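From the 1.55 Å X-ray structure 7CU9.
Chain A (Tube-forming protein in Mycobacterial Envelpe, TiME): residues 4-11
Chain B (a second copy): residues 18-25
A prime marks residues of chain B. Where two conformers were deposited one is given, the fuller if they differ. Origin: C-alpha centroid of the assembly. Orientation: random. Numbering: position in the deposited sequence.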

# COMPACT_ATOMS: atom_id res chain seq x y z
N ASP A 4 7.43 -0.99 -7.56
CA ASP A 4 6.12 -0.31 -7.45
C ASP A 4 5.31 -1.01 -6.37
O ASP A 4 5.53 -2.19 -6.09
CB ASP A 4 5.39 -0.31 -8.79
CG ASP A 4 6.06 0.53 -9.86
OD1 ASP A 4 6.70 1.53 -9.52
OD2 ASP A 4 5.94 0.15 -11.04
N PRO A 5 4.35 -0.32 -5.71
CA PRO A 5 3.55 -0.95 -4.65
C PRO A 5 2.79 -2.20 -5.10
O PRO A 5 2.53 -3.08 -4.28
CB PRO A 5 2.55 0.13 -4.20
CG PRO A 5 2.85 1.38 -5.01
CD PRO A 5 4.04 1.10 -5.91
N GLY A 6 2.45 -2.28 -6.39
CA GLY A 6 1.66 -3.39 -6.95
C GLY A 6 2.36 -4.74 -6.81
O GLY A 6 1.66 -5.76 -6.95
N VAL A 7 3.67 -4.78 -6.59
CA VAL A 7 4.41 -6.08 -6.62
C VAL A 7 3.89 -7.00 -5.52
O VAL A 7 4.06 -8.22 -5.67
CB VAL A 7 5.94 -5.92 -6.55
CG1 VAL A 7 6.48 -5.12 -7.72
CG2 VAL A 7 6.41 -5.36 -5.22
N VAL A 8 3.29 -6.48 -4.45
CA VAL A 8 2.84 -7.33 -3.30
C VAL A 8 1.77 -8.33 -3.79
O VAL A 8 1.68 -9.41 -3.18
CB VAL A 8 2.34 -6.51 -2.10
CG1 VAL A 8 3.44 -5.65 -1.50
CG2 VAL A 8 1.12 -5.67 -2.42
N SER A 9 1.02 -7.99 -4.84
CA SER A 9 -0.06 -8.84 -5.41
C SER A 9 0.51 -10.08 -6.11
O SER A 9 -0.30 -11.00 -6.39
CB SER A 9 -0.92 -8.07 -6.36
OG SER A 9 -1.58 -6.98 -5.72
N TYR A 10 1.82 -10.07 -6.39
CA TYR A 10 2.57 -11.09 -7.18
C TYR A 10 3.65 -11.80 -6.34
O TYR A 10 3.98 -12.95 -6.66
CB TYR A 10 3.23 -10.44 -8.40
CG TYR A 10 2.27 -9.76 -9.34
CD1 TYR A 10 1.82 -8.47 -9.09
CD2 TYR A 10 1.81 -10.39 -10.48
CE1 TYR A 10 0.94 -7.84 -9.94
CE2 TYR A 10 0.92 -9.77 -11.34
CZ TYR A 10 0.49 -8.49 -11.07
OH TYR A 10 -0.39 -7.85 -11.91
N ALA A 11 4.17 -11.13 -5.31
CA ALA A 11 5.37 -11.57 -4.56
C ALA A 11 5.01 -12.65 -3.53
O ALA A 11 5.92 -13.33 -3.05
CB ALA A 11 6.04 -10.39 -3.90
N VAL B 18 -6.81 -0.57 -10.74
CA VAL B 18 -6.53 0.17 -9.47
C VAL B 18 -5.96 -0.83 -8.45
O VAL B 18 -4.95 -0.50 -7.80
CB VAL B 18 -7.77 0.90 -8.94
CG1 VAL B 18 -7.52 1.48 -7.55
CG2 VAL B 18 -8.22 2.00 -9.90
N SER B 19 -6.57 -2.01 -8.33
CA SER B 19 -6.10 -3.08 -7.41
C SER B 19 -4.64 -3.44 -7.73
O SER B 19 -3.84 -3.56 -6.79
CB SER B 19 -7.00 -4.29 -7.46
OG SER B 19 -6.44 -5.35 -6.70
N ASN B 20 -4.31 -3.62 -9.01
CA ASN B 20 -2.95 -3.96 -9.48
C ASN B 20 -1.96 -2.85 -9.11
O ASN B 20 -0.78 -3.17 -8.86
CB ASN B 20 -2.91 -4.23 -10.99
CG ASN B 20 -3.57 -5.55 -11.35
OD1 ASN B 20 -3.79 -6.40 -10.49
ND2 ASN B 20 -3.87 -5.72 -12.62
N ILE B 21 -2.41 -1.59 -9.11
CA ILE B 21 -1.53 -0.41 -8.86
C ILE B 21 -1.28 -0.25 -7.36
O ILE B 21 -0.12 0.00 -6.99
CB ILE B 21 -2.12 0.85 -9.51
CG1 ILE B 21 -2.07 0.74 -11.03
CG2 ILE B 21 -1.43 2.11 -9.00
CD1 ILE B 21 -2.94 1.75 -11.74
N VAL B 22 -2.31 -0.33 -6.51
CA VAL B 22 -2.16 -0.09 -5.04
C VAL B 22 -1.65 -1.36 -4.35
O VAL B 22 -1.16 -1.23 -3.21
CB VAL B 22 -3.45 0.43 -4.38
CG1 VAL B 22 -3.90 1.74 -5.00
CG2 VAL B 22 -4.58 -0.58 -4.39
N GLY B 23 -1.75 -2.52 -4.99
CA GLY B 23 -1.34 -3.82 -4.40
C GLY B 23 -2.24 -4.23 -3.26
O GLY B 23 -1.72 -4.62 -2.19
N ALA B 24 -3.56 -4.13 -3.44
CA ALA B 24 -4.58 -4.54 -2.46
C ALA B 24 -5.90 -4.79 -3.18
O ALA B 24 -6.12 -4.27 -4.27
CB ALA B 24 -4.73 -3.48 -1.39
N PRO B 25 -6.81 -5.59 -2.59
CA PRO B 25 -8.12 -5.82 -3.20
C PRO B 25 -8.91 -4.51 -3.33
O PRO B 25 -8.93 -3.72 -2.40
CB PRO B 25 -8.80 -6.80 -2.23
CG PRO B 25 -7.65 -7.46 -1.50
CD PRO B 25 -6.62 -6.36 -1.35
O HOH W 1 2.11 -0.21 -8.43
O HOH W 2 -3.78 -6.59 -6.92

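Read along chain B, this contact is the end of a helix laid against a short 3-10 turn, and on the chain B side it is packed largely through backbone. No direct hydrogen bond crosses between the two stretches; closeness and two waters do the work.

Val18′ lies out of reach of chain A; its O accepts from Val22′ N at 2.9 Å. Ser19′ is the first residue with a part to play, although its CA-to-CB bond points sideways. Its backbone O accepts from Gly23′ N at 2.9 Å as the helix closes, and its OG, in the t rotamer, donates to Ala24′ O at 2.7 Å, tying the residues after the helix back onto its last turn. The same Ser19′ OG accepts a hydrogen bond from the O of water 2 at 2.9 Å, and that water O lies 2.5 Å from Ser9 OG, a very short hydrogen bond. One water thus joins two serines whose side chains do not meet.

Asn20′ gives up the largest area on either stretch, 53 Å². Its backbone carries the tightest part of its contact: Gly6 CA comes to 3.1 Å from Asn20′ O, a CA-H...O contact with an angle of 122° at the hydrogen. The side chain starts sideways, but its end comes nearer chain A, where Tyr10 OH lies 4.0 Å from Asn20′ OD1. That is a loose approach at the margin, made by the given one of two deposited tyrosine conformers.

The CA-to-CB bond of Ile21′ points away, and its carbonyl makes the contact instead. Gly6 N is 3.5 Å from Ile21′ O, but the angle is too poor for a hydrogen bond. Water 1 resolves the mismatch, its O accepting from Gly6 N at 2.9 Å and donating to Ile21′ O at 2.7 Å. Pro5 CG packs 3.8 Å from the same Ile21′ O. The CA-to-CB bond of Val22′ also points away, so its contribution is again backbone, with Pro5 CB 4.1 Å from Val22′ O.

Gly23′ is the crux. It is the first residue to leave helical geometry, and its positive phi, 68°, by itself favours glycine. The packing asks for glycine independently: an ideal CB would point toward chain A and clash, 2.5 Å from Pro5 O and 2.6 Å from Val8 CG2, and would sit tight against Gly6 CA at 3.4 Å. Gly6 is constrained by a different neighbour, since its ideal CB would point sideways and fall 2.2 Å from Asn20′ O. Gly6 CA and Gly23′ CA lie 4.0 Å apart. Around this pair, Val8 CG2 sits only 3.0 Å from Gly23′ O, and Ser9 OG lies 3.4 Å from Gly23′ CA.

Beyond it the contact fades. Ala24′ directs its CB away and has just 2 Å² covered, while Pro25′ makes no contact. The rule to take from these 300 Å² is economical: a glycine on each chain leaves room for close backbone approach, each clearing different atoms, and water supplies the polar links that direct geometry does not.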